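Long-range contacts in polyhedrin (Orgyia pseudotsugata cypovirus 5, PDB 5A8U), which forms the protein crystals, called polyhedra or occlusion bodies, that shelter the virus outside its host until insect larvae eat them: residues Val35-Thr39 / Leu62-Pro66; Val45-Gln49 / Phe237-Leu243; Asn67-Pro71 / Phe223-Tyr227. All blocks are in the same frame, centred on the assembly; numbering follows the deposited sequence.

Contact 1: residues Val35-Thr39 / Leu62-Pro66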
loop_
_atom_site.group_PDB
_atom_site.type_symbol
_atom_site.label_atom_id
_atom_site.label_comp_id
_atom_site.label_asym_id
_atom_site.label_seq_id
_atom_site.Cartn_x
_atom_site.Cartn_y
_atom_site.Cartn_z
ATOM N N VAL A 35 8.063 -16.462 -1.362
ATOM C CA VAL A 35 8.833 -17.053 -0.279
ATOM C C VAL A 35 10.298 -16.733 -0.480
ATOM O O VAL A 35 10.897 -17.163 -1.459
ATOM C CB VAL A 35 8.677 -18.573 -0.215
ATOM C CG1 VAL A 35 9.411 -19.115 1.008
ATOM C CG2 VAL A 35 7.214 -18.948 -0.118
ATOM N N LEU A 36 10.870 -15.969 0.437
ATOM C CA LEU A 36 12.271 -15.564 0.311
ATOM C C LEU A 36 13.146 -16.470 1.145
ATOM O O LEU A 36 12.786 -16.796 2.270
ATOM C CB LEU A 36 12.440 -14.127 0.777
ATOM C CG LEU A 36 11.622 -13.163 -0.087
ATOM C CD1 LEU A 36 11.490 -11.820 0.596
ATOM C CD2 LEU A 36 12.300 -12.998 -1.447
ATOM N N LYS A 37 14.290 -16.878 0.597
ATOM C CA LYS A 37 15.133 -17.841 1.298
ATOM C C LYS A 37 16.466 -17.214 1.672
ATOM O O LYS A 37 17.075 -16.516 0.848
ATOM C CB LYS A 37 15.365 -19.063 0.412
ATOM C CG LYS A 37 14.063 -19.638 -0.160
ATOM C CD LYS A 37 14.309 -21.044 -0.687
ATOM C CE LYS A 37 14.612 -21.981 0.467
ATOM N NZ LYS A 37 14.762 -23.392 0.008
ATOM N N TYR A 38 16.905 -17.475 2.903
ATOM C CA TYR A 38 18.114 -16.878 3.466
ATOM C C TYR A 38 19.099 -17.979 3.815
ATOM O O TYR A 38 18.704 -19.117 4.034
ATOM C CB TYR A 38 17.789 -16.000 4.699
ATOM C CG TYR A 38 16.780 -14.941 4.324
ATOM C CD1 TYR A 38 15.416 -15.227 4.345
ATOM C CD2 TYR A 38 17.183 -13.689 3.881
ATOM C CE1 TYR A 38 14.493 -14.302 3.950
ATOM C CE2 TYR A 38 16.257 -12.745 3.479
ATOM C CZ TYR A 38 14.917 -13.059 3.525
ATOM O OH TYR A 38 13.986 -12.143 3.147
ATOM N N THR A 39 20.379 -17.633 3.831
ATOM C CA THR A 39 21.421 -18.645 3.977
ATOM C C THR A 39 21.493 -19.241 5.384
ATOM O O THR A 39 22.164 -20.244 5.587
ATOM C CB THR A 39 22.798 -18.095 3.566
ATOM O OG1 THR A 39 23.102 -16.942 4.353
ATOM C CG2 THR A 39 22.757 -17.710 2.087
ATOM N N LEU A 62 11.666 -4.734 2.351
ATOM C CA LEU A 62 10.906 -5.958 2.620
ATOM C C LEU A 62 11.527 -7.236 2.030
ATOM O O LEU A 62 11.176 -8.334 2.447
ATOM C CB LEU A 62 9.446 -5.807 2.168
ATOM C CG LEU A 62 8.659 -4.774 2.997
ATOM C CD1 LEU A 62 7.194 -4.729 2.572
ATOM C CD2 LEU A 62 8.758 -5.078 4.484
ATOM N N MET A 63 12.438 -7.098 1.067
ATOM C CA MET A 63 13.116 -8.281 0.534
ATOM C C MET A 63 14.114 -8.845 1.544
ATOM O O MET A 63 14.374 -10.047 1.562
ATOM C CB MET A 63 13.855 -7.954 -0.769
ATOM C CG MET A 63 12.938 -7.607 -1.933
ATOM S SD MET A 63 12.009 -9.040 -2.554
ATOM C CE MET A 63 13.345 -9.979 -3.318
ATOM N N LYS A 64 14.699 -7.961 2.349
ATOM C CA LYS A 64 15.665 -8.361 3.365
ATOM C C LYS A 64 14.999 -8.897 4.634
ATOM O O LYS A 64 13.802 -8.721 4.862
ATOM C CB LYS A 64 16.608 -7.194 3.714
ATOM C CG LYS A 64 15.944 -6.106 4.536
ATOM C CD LYS A 64 16.922 -4.977 4.828
ATOM C CE LYS A 64 16.378 -4.022 5.859
ATOM N NZ LYS A 64 16.565 -4.527 7.245
ATOM N N PHE A 65 15.793 -9.581 5.437
ATOM C CA PHE A 65 15.388 -9.987 6.776
ATOM C C PHE A 65 16.498 -9.571 7.752
ATOM O O PHE A 65 17.677 -9.628 7.393
ATOM C CB PHE A 65 15.170 -11.502 6.845
ATOM C CG PHE A 65 14.792 -11.972 8.210
ATOM C CD1 PHE A 65 13.478 -11.847 8.647
ATOM C CD2 PHE A 65 15.745 -12.481 9.073
ATOM C CE1 PHE A 65 13.115 -12.253 9.925
ATOM C CE2 PHE A 65 15.390 -12.892 10.357
ATOM C CZ PHE A 65 14.069 -12.782 10.776
ATOM N N PRO A 66 16.136 -9.095 8.954
ATOM C CA PRO A 66 14.787 -8.762 9.414
ATOM C C PRO A 66 14.327 -7.442 8.783
ATOM O O PRO A 66 15.063 -6.845 8.006
ATOM C CB PRO A 66 14.971 -8.610 10.937
ATOM C CG PRO A 66 16.406 -8.123 11.077
ATOM C CD PRO A 66 17.157 -8.868 10.000
#
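Y38, L36 and M63 carry most of this buried contact, in which the last part of strand 30-37, together with Y38, meets the end of the short helix 60-63 and the loop after it; the two segments together hide 224 Å². Y38 does two jobs with one ring. Its hydroxyl donates to a backbone carbonyl at the helix end, Y38 OH to M63 O at 2.7 Å, the oxygen lying near the ring plane. Over one face of the same ring sits F65 CB, 3.9 Å from the ring centroid and 21° off the normal, a CH-pi contact. The F65 ring itself swings away from the strand but still presents its edge to the Y38 face, centroids 6.0 Å apart and planes at 51°. K64 is where the helical backbone ends, and the extended conformation from there on brings F65 over the tyrosine. L36, two residues before Y38 and pointing to the same side, packs beside it against the helix end: L36 CD1 lies 3.5 Å from M63 O, and L36 CD2 meets M63 CE at 3.7 Å, the methionine curling back toward the leucine through three m rotamers. Q44 of the neighbouring strand joins in, bonded to Y38 OH and K64 O. Carbonyls of the last helical turn and the loop thus find side-chain donors from the sheet and its margin. A short helix laid against one face of an antiparallel sheet, its C-terminal end held by the Y38 hydroxyl, is what this part of the polyhedrin fold displays.

Contact 2: residues Val45-Gln49 / Phe237-Leu243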
loop_
_atom_site.group_PDB
_atom_site.type_symbol
_atom_site.label_atom_id
_atom_site.label_comp_id
_atom_site.label_asym_id
_atom_site.label_seq_id
_atom_site.Cartn_x
_atom_site.Cartn_y
_atom_site.Cartn_z
ATOM N N VAL A 45 7.843 -15.139 4.316
ATOM C CA VAL A 45 6.645 -15.367 3.519
ATOM C C VAL A 45 5.827 -14.092 3.395
ATOM O O VAL A 45 5.588 -13.394 4.382
ATOM C CB VAL A 45 5.756 -16.420 4.202
ATOM C CG1 VAL A 45 4.428 -16.638 3.423
ATOM C CG2 VAL A 45 6.550 -17.739 4.385
ATOM N N TYR A 46 5.400 -13.801 2.175
ATOM C CA TYR A 46 4.383 -12.791 1.922
ATOM C C TYR A 46 3.306 -13.447 1.085
ATOM O O TYR A 46 3.602 -14.022 0.040
ATOM C CB TYR A 46 4.973 -11.625 1.120
ATOM C CG TYR A 46 5.999 -10.807 1.875
ATOM C CD1 TYR A 46 5.600 -9.758 2.703
ATOM C CD2 TYR A 46 7.355 -11.092 1.767
ATOM C CE1 TYR A 46 6.548 -9.006 3.401
ATOM C CE2 TYR A 46 8.294 -10.355 2.451
ATOM C CZ TYR A 46 7.885 -9.327 3.277
ATOM O OH TYR A 46 8.821 -8.577 3.956
ATOM N N ASN A 47 2.061 -13.367 1.552
ATOM C CA ASN A 47 0.911 -13.975 0.890
ATOM C C ASN A 47 -0.187 -12.941 0.616
ATOM O O ASN A 47 -0.741 -12.352 1.539
ATOM C CB ASN A 47 0.389 -15.165 1.718
ATOM C CG ASN A 47 -0.977 -15.663 1.253
ATOM O OD1 ASN A 47 -1.963 -15.540 1.972
ATOM N ND2 ASN A 47 -1.040 -16.205 0.037
ATOM N N TRP A 48 -0.447 -12.697 -0.665
ATOM C CA TRP A 48 -1.534 -11.815 -1.114
ATOM C C TRP A 48 -2.740 -12.639 -1.592
ATOM O O TRP A 48 -2.574 -13.711 -2.168
ATOM C CB TRP A 48 -1.065 -10.954 -2.283
ATOM C CG TRP A 48 0.018 -9.946 -2.019
ATOM C CD1 TRP A 48 -0.139 -8.600 -1.831
ATOM C CD2 TRP A 48 1.433 -10.187 -2.015
ATOM N NE1 TRP A 48 1.091 -7.994 -1.683
ATOM C CE2 TRP A 48 2.068 -8.951 -1.783
ATOM C CE3 TRP A 48 2.221 -11.333 -2.160
ATOM C CZ2 TRP A 48 3.458 -8.832 -1.701
ATOM C CZ3 TRP A 48 3.601 -11.210 -2.084
ATOM C CH2 TRP A 48 4.204 -9.971 -1.857
ATOM N N GLN A 49 -3.954 -12.127 -1.375
ATOM C CA GLN A 49 -5.155 -12.785 -1.868
ATOM C C GLN A 49 -5.979 -11.766 -2.640
ATOM O O GLN A 49 -5.848 -10.562 -2.425
ATOM C CB GLN A 49 -6.013 -13.299 -0.708
ATOM C CG GLN A 49 -5.323 -14.234 0.247
ATOM C CD GLN A 49 -6.232 -14.643 1.389
ATOM O OE1 GLN A 49 -7.316 -15.205 1.167
ATOM N NE2 GLN A 49 -5.805 -14.350 2.622
ATOM N N PHE A 237 1.921 -23.080 8.399
ATOM C CA PHE A 237 1.241 -22.122 7.542
ATOM C C PHE A 237 0.703 -22.764 6.259
ATOM O O PHE A 237 -0.512 -22.798 6.049
ATOM C CB PHE A 237 2.141 -20.910 7.202
ATOM C CG PHE A 237 1.480 -19.940 6.266
ATOM C CD1 PHE A 237 0.406 -19.174 6.703
ATOM C CD2 PHE A 237 1.870 -19.844 4.942
ATOM C CE1 PHE A 237 -0.248 -18.295 5.843
ATOM C CE2 PHE A 237 1.219 -18.961 4.062
ATOM C CZ PHE A 237 0.153 -18.198 4.510
ATOM N N PHE A 238 1.587 -23.253 5.390
ATOM C CA PHE A 238 1.133 -23.702 4.068
ATOM C C PHE A 238 0.177 -24.870 4.106
ATOM O O PHE A 238 -0.886 -24.839 3.488
ATOM C CB PHE A 238 2.313 -24.048 3.157
ATOM C CG PHE A 238 3.095 -22.848 2.737
ATOM C CD1 PHE A 238 2.643 -22.046 1.692
ATOM C CD2 PHE A 238 4.247 -22.473 3.415
ATOM C CE1 PHE A 238 3.343 -20.914 1.318
ATOM C CE2 PHE A 238 4.955 -21.334 3.038
ATOM C CZ PHE A 238 4.505 -20.560 1.987
ATOM N N GLN A 239 0.552 -25.920 4.819
ATOM C CA GLN A 239 -0.327 -27.084 4.840
ATOM C C GLN A 239 -1.743 -26.807 5.345
ATOM O O GLN A 239 -2.709 -27.117 4.655
ATOM C CB GLN A 239 0.344 -28.282 5.525
ATOM C CG GLN A 239 1.126 -29.064 4.500
ATOM C CD GLN A 239 1.922 -30.211 5.056
ATOM O OE1 GLN A 239 1.993 -30.416 6.275
ATOM N NE2 GLN A 239 2.553 -30.970 4.155
ATOM N N PRO A 240 -1.879 -26.185 6.524
ATOM C CA PRO A 240 -3.234 -25.912 7.028
ATOM C C PRO A 240 -4.060 -24.959 6.147
ATOM O O PRO A 240 -5.288 -25.063 6.154
ATOM C CB PRO A 240 -2.982 -25.279 8.401
ATOM C CG PRO A 240 -1.590 -25.723 8.782
ATOM C CD PRO A 240 -0.827 -25.849 7.502
ATOM N N ARG A 241 -3.412 -24.051 5.420
ATOM C CA ARG A 241 -4.133 -23.122 4.533
ATOM C C ARG A 241 -4.494 -23.817 3.219
ATOM O O ARG A 241 -5.171 -23.226 2.371
ATOM C CB ARG A 241 -3.296 -21.881 4.209
ATOM C CG ARG A 241 -3.119 -20.866 5.337
ATOM C CD ARG A 241 -4.259 -19.822 5.406
ATOM N NE ARG A 241 -4.598 -19.274 4.089
ATOM C CZ ARG A 241 -4.134 -18.132 3.585
ATOM N NH1 ARG A 241 -3.318 -17.352 4.285
ATOM N NH2 ARG A 241 -4.504 -17.759 2.366
ATOM N N GLU A 242 -4.019 -25.051 3.051
ATOM C CA GLU A 242 -4.159 -25.794 1.787
ATOM C C GLU A 242 -3.563 -24.998 0.623
ATOM O O GLU A 242 -4.085 -25.008 -0.503
ATOM C CB GLU A 242 -5.612 -26.247 1.527
ATOM C CG GLU A 242 -6.145 -27.131 2.653
ATOM C CD GLU A 242 -7.539 -27.714 2.411
ATOM O OE1 GLU A 242 -7.966 -27.824 1.238
ATOM O OE2 GLU A 242 -8.205 -28.063 3.414
ATOM N N LEU A 243 -2.441 -24.345 0.914
ATOM C CA LEU A 243 -1.632 -23.668 -0.088
ATOM C C LEU A 243 -0.540 -24.620 -0.561
ATOM O O LEU A 243 0.260 -25.092 0.243
ATOM C CB LEU A 243 -0.990 -22.415 0.519
ATOM C CG LEU A 243 -1.933 -21.242 0.797
ATOM C CD1 LEU A 243 -1.262 -20.187 1.655
ATOM C CD2 LEU A 243 -2.377 -20.640 -0.524
#
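F237 overlaps two side chains of strand 43-50 with the far end of its ring, F237 CE2 lying 4.0 Å from V45 CG1 and F237 CZ 4.1 Å from N47 CB. F238, the next residue of helix 230-241, touches the same valine, F238 CE2 to V45 CG2 at 4.2 Å, so V45 is gripped by two successive aromatic residues. Further along, the contact turns polar. R241 NH1 donates to N47 OD1 at 3.2 Å, close to the guanidinium plane, and R241 NH2 adds a weak bond to N47 OD1 at 3.4 Å. The amide of N47 is also held from within the sheet, N47 ND2 bonding to T33 and N31, while R241 NH1 and Q49 NE2 bond to the carbonyls of D131 and G132 of the second subunit, respectively. V45, N47 and Q49 alternate along the strand and all face the helix; the axes of segments 45-49 and 237-241 run 26° apart in direction, 12.4 Å at closest approach, a gap bridged mainly by the phenylalanine rings and R241. The helix ends in a Schellman motif: E242 has positive phi, and L243 N bonds to F238 O at 3.0 Å, turning L243 back toward the sheet. This is alpha-on-beta packing, a C-terminal helix over one face of an antiparallel sheet, with its polar end built into a subunit interface.

Contact 3: residues Asn67-Pro71 / Phe223-Tyr227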
loop_
_atom_site.group_PDB
_atom_site.type_symbol
_atom_site.label_atom_id
_atom_site.label_comp_id
_atom_site.label_asym_id
_atom_site.label_seq_id
_atom_site.Cartn_x
_atom_site.Cartn_y
_atom_site.Cartn_z
ATOM N N ASN A 67 13.116 -7.001 9.099
ATOM C CA ASN A 67 12.637 -5.719 8.589
ATOM C C ASN A 67 11.480 -5.197 9.435
ATOM O O ASN A 67 11.135 -5.806 10.446
ATOM C CB ASN A 67 12.238 -5.870 7.116
ATOM C CG ASN A 67 11.163 -6.903 6.907
ATOM O OD1 ASN A 67 10.176 -6.943 7.632
ATOM N ND2 ASN A 67 11.355 -7.752 5.912
ATOM N N TYR A 68 10.879 -4.083 9.028
ATOM C CA TYR A 68 9.833 -3.491 9.852
ATOM C C TYR A 68 8.599 -4.382 9.975
ATOM O O TYR A 68 7.834 -4.280 10.955
ATOM C CB TYR A 68 9.466 -2.077 9.366
ATOM C CG TYR A 68 8.841 -1.985 7.987
ATOM C CD1 TYR A 68 7.478 -2.188 7.809
ATOM C CD2 TYR A 68 9.615 -1.665 6.864
ATOM C CE1 TYR A 68 6.900 -2.100 6.561
ATOM C CE2 TYR A 68 9.036 -1.562 5.602
ATOM C CZ TYR A 68 7.678 -1.783 5.461
ATOM O OH TYR A 68 7.081 -1.683 4.222
ATOM N N MET A 69 8.411 -5.258 8.989
ATOM C CA MET A 69 7.261 -6.162 8.975
ATOM C C MET A 69 7.532 -7.368 9.867
ATOM O O MET A 69 6.662 -7.805 10.617
ATOM C CB MET A 69 6.977 -6.625 7.540
ATOM C CG MET A 69 5.664 -7.396 7.363
ATOM S SD MET A 69 4.202 -6.346 7.586
ATOM C CE MET A 69 4.446 -5.177 6.252
ATOM N N ASN A 70 8.741 -7.906 9.765
ATOM C CA ASN A 70 9.136 -9.083 10.530
ATOM C C ASN A 70 10.477 -8.862 11.205
ATOM O O ASN A 70 11.520 -9.184 10.643
ATOM C CB ASN A 70 9.215 -10.284 9.596
ATOM C CG ASN A 70 7.885 -10.578 8.958
ATOM O OD1 ASN A 70 6.899 -10.783 9.667
ATOM N ND2 ASN A 70 7.835 -10.575 7.622
ATOM N N PRO A 71 10.455 -8.279 12.411
ATOM C CA PRO A 71 11.681 -8.114 13.203
ATOM C C PRO A 71 12.236 -9.462 13.614
ATOM O O PRO A 71 11.533 -10.474 13.524
ATOM C CB PRO A 71 11.191 -7.368 14.452
ATOM C CG PRO A 71 9.867 -6.744 14.049
ATOM C CD PRO A 71 9.268 -7.725 13.084
ATOM N N PHE A 223 -0.724 -11.376 4.290
ATOM C CA PHE A 223 -0.119 -12.109 5.388
ATOM C C PHE A 223 1.397 -12.103 5.237
ATOM O O PHE A 223 1.930 -12.276 4.136
ATOM C CB PHE A 223 -0.607 -13.553 5.410
ATOM C CG PHE A 223 0.187 -14.432 6.331
ATOM C CD1 PHE A 223 -0.124 -14.498 7.682
ATOM C CD2 PHE A 223 1.287 -15.143 5.862
ATOM C CE1 PHE A 223 0.638 -15.289 8.545
ATOM C CE2 PHE A 223 2.040 -15.936 6.717
ATOM C CZ PHE A 223 1.712 -16.012 8.054
ATOM N N SER A 224 2.101 -11.917 6.347
ATOM C CA SER A 224 3.536 -12.065 6.285
ATOM C C SER A 224 4.104 -12.538 7.609
ATOM O O SER A 224 3.679 -12.093 8.678
ATOM C CB SER A 224 4.188 -10.735 5.900
ATOM O OG SER A 224 5.590 -10.911 5.779
ATOM N N THR A 225 5.078 -13.431 7.532
ATOM C CA THR A 225 5.870 -13.768 8.715
ATOM C C THR A 225 7.190 -14.343 8.245
ATOM O O THR A 225 7.374 -14.590 7.050
ATOM C CB THR A 225 5.165 -14.796 9.646
ATOM O OG1 THR A 225 5.838 -14.808 10.916
ATOM C CG2 THR A 225 5.195 -16.195 9.050
ATOM N N ALA A 226 8.112 -14.538 9.179
ATOM C CA ALA A 226 9.319 -15.290 8.873
ATOM C C ALA A 226 9.364 -16.501 9.783
ATOM O O ALA A 226 8.999 -16.415 10.959
ATOM C CB ALA A 226 10.558 -14.434 9.069
ATOM N N TYR A 227 9.803 -17.622 9.222
ATOM C CA TYR A 227 9.901 -18.886 9.939
ATOM C C TYR A 227 11.357 -19.332 10.007
ATOM O O TYR A 227 12.136 -19.091 9.079
ATOM C CB TYR A 227 9.083 -19.979 9.233
ATOM C CG TYR A 227 7.612 -19.912 9.535
ATOM C CD1 TYR A 227 7.139 -20.294 10.784
ATOM C CD2 TYR A 227 6.701 -19.464 8.591
ATOM C CE1 TYR A 227 5.785 -20.228 11.104
ATOM C CE2 TYR A 227 5.332 -19.400 8.894
ATOM C CZ TYR A 227 4.888 -19.781 10.157
ATOM O OH TYR A 227 3.548 -19.725 10.503
#
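An asparagine amide, rather than a hydrophobic cluster, makes the centre of this contact: N70 has 69 Å² covered by strand 223-227, and its ND2 donates to S224 OG at 2.9 Å with an N-H...acceptor angle of 163°. The same hydroxyl is bonded to V45 O of the adjacent strand and N70 ND2 to Q44 OE1, so amide and serine belong to a larger polar network. The carbonyl end of N70 lies over the strand backbone, N70 OD1 3.3 Å from T225 CA. Van der Waals contact is modest: M69 CG approaches S224 OG at 3.9 Å, and N70 CB faces A226 CB at 4.4 Å. S224 and A226 point toward the loop, whereas T225 between them points away, the alternation expected of a strand. The loop has no regular secondary structure and is shaped by N67, whose OD1 accepts from N70 N at 2.7 Å and weakly from M69 N at 2.8 Å; N67 N closes the other direction onto N70 O at 3.1 Å. This compact Asx motif places N70 opposite the strand. Q61 of the second subunit bonds to both M69 O and S224 O, tying loop and strand together from outside, and Y68 meets Y68 of the second and third subunits edge-to-face. The whole is a loop closed by an Asx motif and pinned by a buried amide to the strand that is outermost, within this chain, in the antiparallel sheet, inside the interface of the polyhedrin trimer.

All three contacts gather round strand 43-50. Contact 1 involves its neighbour 30-37 and contact 3 its neighbour on the other side, 223-227, whose backbone pairs with contact 2 through N47 N to F223 O and V45 N to T225 O, both 2.8 Å. Centres of contacts 1 and 3 lie about 9 Å apart, 2 and 3 about 14 Å, 1 and 2 about 17 Å. Y46 joins them: Y46 OH lies 2.8 Å from L62 O, a probable hydrogen bond, and Y46 CE1 lies 3.2 Å from S224 OG. F65 CE1 packs 3.5 Å from A226 CB, linking contacts 1 and 3. The second subunit touches contacts 2 and 3, whereas no other chain of the trimer reaches contact 1.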